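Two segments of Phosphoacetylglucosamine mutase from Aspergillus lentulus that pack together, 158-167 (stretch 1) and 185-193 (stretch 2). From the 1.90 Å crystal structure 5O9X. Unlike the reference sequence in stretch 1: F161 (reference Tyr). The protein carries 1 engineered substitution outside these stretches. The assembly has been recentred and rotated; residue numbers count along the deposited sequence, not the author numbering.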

# COMPACT_ATOMS: atom_id res chain seq x y z
N ASP A 158 -10.11 19.62 5.68
CA ASP A 158 -9.03 19.00 6.49
C ASP A 158 -9.68 17.88 7.27
O ASP A 158 -10.44 18.14 8.19
CB ASP A 158 -8.45 20.08 7.43
CG ASP A 158 -7.33 19.53 8.34
OD1 ASP A 158 -7.10 18.32 8.36
OD2 ASP A 158 -6.73 20.31 9.07
N MET A 159 -9.37 16.61 6.94
CA MET A 159 -9.86 15.48 7.76
C MET A 159 -9.01 15.13 8.95
O MET A 159 -9.24 14.04 9.53
CB MET A 159 -10.08 14.22 6.97
CG MET A 159 -10.94 14.35 5.71
SD MET A 159 -12.61 14.75 6.20
CE MET A 159 -13.24 13.14 6.77
N LYS A 160 -8.01 15.95 9.28
CA LYS A 160 -7.16 15.75 10.50
C LYS A 160 -6.34 14.43 10.38
O LYS A 160 -5.75 14.22 9.30
CB LYS A 160 -7.96 15.84 11.84
CG LYS A 160 -8.81 17.17 11.97
CD LYS A 160 -7.82 18.30 11.89
CE LYS A 160 -8.36 19.68 12.19
NZ LYS A 160 -7.16 20.53 11.87
N PHE A 161 -6.33 13.59 11.44
CA PHE A 161 -5.56 12.37 11.43
C PHE A 161 -6.40 11.21 10.89
O PHE A 161 -7.50 10.88 11.45
CB PHE A 161 -5.12 12.02 12.88
CG PHE A 161 -4.15 13.03 13.45
CD1 PHE A 161 -2.78 12.96 13.17
CD2 PHE A 161 -4.63 14.09 14.22
CE1 PHE A 161 -1.87 13.93 13.71
CE2 PHE A 161 -3.74 15.07 14.73
CZ PHE A 161 -2.36 14.96 14.52
N MET A 162 -5.88 10.54 9.87
CA MET A 162 -6.53 9.35 9.33
C MET A 162 -5.46 8.42 8.80
O MET A 162 -4.32 8.84 8.52
CB MET A 162 -7.49 9.74 8.16
CG MET A 162 -8.70 10.61 8.60
SD MET A 162 -10.19 10.39 7.57
CE MET A 162 -9.49 10.73 6.07
N THR A 163 -5.82 7.15 8.60
CA THR A 163 -4.90 6.17 7.98
C THR A 163 -4.98 6.50 6.49
O THR A 163 -5.93 7.21 6.06
CB THR A 163 -5.41 4.70 8.20
OG1 THR A 163 -6.62 4.48 7.51
CG2 THR A 163 -5.64 4.38 9.70
N THR A 164 -3.96 6.10 5.73
CA THR A 164 -4.01 6.28 4.29
C THR A 164 -5.29 5.71 3.67
O THR A 164 -5.91 6.39 2.87
CB THR A 164 -2.70 5.75 3.69
OG1 THR A 164 -1.65 6.65 4.11
CG2 THR A 164 -2.72 5.74 2.13
N PRO A 165 -5.64 4.46 3.97
CA PRO A 165 -6.84 3.92 3.32
C PRO A 165 -8.12 4.66 3.73
O PRO A 165 -9.03 4.76 2.90
CB PRO A 165 -6.93 2.48 3.88
CG PRO A 165 -5.55 2.13 4.29
CD PRO A 165 -4.85 3.41 4.66
N GLN A 166 -8.20 5.19 4.97
CA GLN A 166 -9.37 6.09 5.32
C GLN A 166 -9.50 7.27 4.37
O GLN A 166 -10.63 7.58 3.92
CB GLN A 166 -9.33 6.59 6.75
CG GLN A 166 -9.74 5.48 7.70
CD GLN A 166 -9.61 5.93 9.15
OE1 GLN A 166 -8.75 6.80 9.52
NE2 GLN A 166 -10.47 5.37 10.00
N LEU A 167 -8.37 7.94 4.09
CA LEU A 167 -8.41 9.06 3.15
C LEU A 167 -8.88 8.59 1.72
O LEU A 167 -9.75 9.21 1.12
CB LEU A 167 -7.04 9.86 3.19
CG LEU A 167 -7.29 10.96 2.18
CD1 LEU A 167 -8.10 12.20 2.61
CD2 LEU A 167 -6.17 11.20 1.23
N GLU A 185 -20.85 6.67 3.42
CA GLU A 185 -20.81 8.02 3.99
C GLU A 185 -19.34 8.47 4.10
O GLU A 185 -18.51 7.71 4.60
CB GLU A 185 -21.40 8.04 5.42
CG GLU A 185 -22.92 7.84 5.59
CD GLU A 185 -23.79 8.66 4.62
OE1 GLU A 185 -23.66 9.91 4.61
OE2 GLU A 185 -24.56 8.01 3.85
N PRO A 186 -19.02 9.72 3.69
CA PRO A 186 -17.60 10.18 3.54
C PRO A 186 -17.00 10.70 4.83
O PRO A 186 -16.46 11.80 4.89
CB PRO A 186 -17.73 11.28 2.50
CG PRO A 186 -19.10 11.89 2.78
CD PRO A 186 -19.98 10.79 3.33
N THR A 187 -17.09 9.90 5.89
CA THR A 187 -16.60 10.27 7.19
C THR A 187 -15.93 9.05 7.79
O THR A 187 -16.13 7.87 7.37
CB THR A 187 -17.74 10.65 8.15
OG1 THR A 187 -18.52 9.46 8.31
CG2 THR A 187 -18.66 11.81 7.57
N GLU A 188 -15.16 9.33 8.81
CA GLU A 188 -14.49 8.28 9.55
C GLU A 188 -15.49 7.31 10.16
O GLU A 188 -15.27 6.10 10.11
CB GLU A 188 -13.63 8.97 10.62
CG GLU A 188 -12.48 8.16 11.03
CD GLU A 188 -11.58 8.87 12.01
OE1 GLU A 188 -11.21 10.04 11.73
OE2 GLU A 188 -11.31 8.24 13.05
N GLN A 189 -16.60 7.84 10.75
CA GLN A 189 -17.69 6.91 11.21
C GLN A 189 -18.22 6.03 10.07
O GLN A 189 -18.51 4.86 10.28
CB GLN A 189 -18.88 7.73 11.73
CG GLN A 189 -20.00 6.90 12.36
CD GLN A 189 -21.07 7.78 13.07
OE1 GLN A 189 -20.76 8.81 13.61
NE2 GLN A 189 -22.30 7.33 13.07
N GLY A 190 -18.42 6.60 8.85
CA GLY A 190 -18.96 5.84 7.75
C GLY A 190 -18.00 4.69 7.36
O GLY A 190 -18.42 3.56 7.07
N TYR A 191 -16.72 5.00 7.38
CA TYR A 191 -15.66 3.94 7.14
C TYR A 191 -15.79 2.76 8.13
O TYR A 191 -15.86 1.60 7.70
CB TYR A 191 -14.28 4.60 7.24
CG TYR A 191 -13.10 3.65 7.22
CD1 TYR A 191 -12.54 3.27 6.02
CD2 TYR A 191 -12.56 3.12 8.44
CE1 TYR A 191 -11.45 2.40 5.98
CE2 TYR A 191 -11.50 2.18 8.41
CZ TYR A 191 -10.96 1.85 7.19
OH TYR A 191 -9.91 0.97 7.11
N TYR A 192 -15.92 3.05 9.44
CA TYR A 192 -16.03 1.96 10.44
C TYR A 192 -17.32 1.15 10.25
O TYR A 192 -17.30 -0.11 10.35
CB TYR A 192 -16.02 2.47 11.88
CG TYR A 192 -14.75 3.24 12.23
CD1 TYR A 192 -13.48 2.71 11.88
CD2 TYR A 192 -14.81 4.50 12.84
CE1 TYR A 192 -12.26 3.47 12.15
CE2 TYR A 192 -13.66 5.26 13.11
CZ TYR A 192 -12.41 4.74 12.76
OH TYR A 192 -11.29 5.48 13.03
N GLU A 193 -18.41 1.88 9.95
CA GLU A 193 -19.74 1.25 9.74
C GLU A 193 -19.70 0.28 8.56
O GLU A 193 -20.26 -0.85 8.61
CB GLU A 193 -20.76 2.38 9.50
CG GLU A 193 -21.07 3.06 10.80
CD GLU A 193 -22.04 4.24 10.67
OE1 GLU A 193 -22.24 4.73 9.53
OE2 GLU A 193 -22.62 4.63 11.71
O HOH W 1 -11.48 12.52 10.37
O HOH W 2 -7.61 2.10 8.07

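Q166 is the centre of this contact. It has the largest area covered by the opposing stretch, 86 Å², and it meets three residues of stretch 2. Its CA-to-CB bond points sideways, but the end of the side chain comes nearer to the other stretch. With chi1 at m and chi2 at t, the chain is extended. The amide is thereby placed among E188, Y191 and Y192.

The two ends of the Q166 amide do different work. Q166 NE2 donates a hydrogen bond to Y192 OH at 3.1 Å, with an angle of 151°. This is the only direct hydrogen bond between the stretches. Q166 OE1 turns back to its own stretch and accepts from T163 N, also at 3.1 Å. A second bond joins the same two residues in the other sense: Q166 N donates to T163 OG1 at 3.1 Å. T163 is the N-cap of the helix that starts at T164, so this is a capping bond. The bond from T163 N holds the Q166 amide at the start of its helix, while Q166 NE2 is left to reach Y192; the capping bond involves the Q166 backbone.

Y191 has 59 Å² covered and points toward stretch 1. Its ring lies against the aliphatic part of Q166. Q166 CG sits 3.6 Å from the centroid of the Y191 ring and only 4° off the ring normal. This is a CH-pi contact over the face, almost directly above the ring centre. Q166 NE2 also approaches Y191 CD2, at 3.4 Å. The Y191 hydroxyl reaches stretch 1 through water 2. This water donates to Y191 OH at 2.7 Å and lies 2.6 Å from T163 OG1. Thus T163 OG1, which caps the helix, also takes part in the bridge to Y191.

E188 has nearly as much covered, 57 Å². Its side chain starts sideways, but its end comes nearer to stretch 1. Q166 NE2 packs against E188 CG at 3.6 Å. The carboxylate serves both sides of the contact. E188 OE2 accepts from Y192 OH at 2.8 Å, one turn along the same helix. The tyrosine hydroxyl therefore accepts from Q166 and donates to E188, and the three side chains form a short chain of hydrogen bonds. E188 OE1 is joined to the strand by water 1, which donates to E188 OE1 and to M159 O, both at 2.8 Å. M162 CG lies 4.1 Å from E188 OE1, a looser packing contact.

M159 extends the contact toward the start of stretch 2. It points toward that stretch, and M159 CE lies 4.0 Å from P186 O and 4.4 Å from T187 CA. T187 itself points away from stretch 1. It caps the second helix, with T187 OG1 accepting from G190 N at 2.9 Å. Each stretch thus has a threonine at the N-cap of its helix. The direct contacts are few, and two waters supplement them.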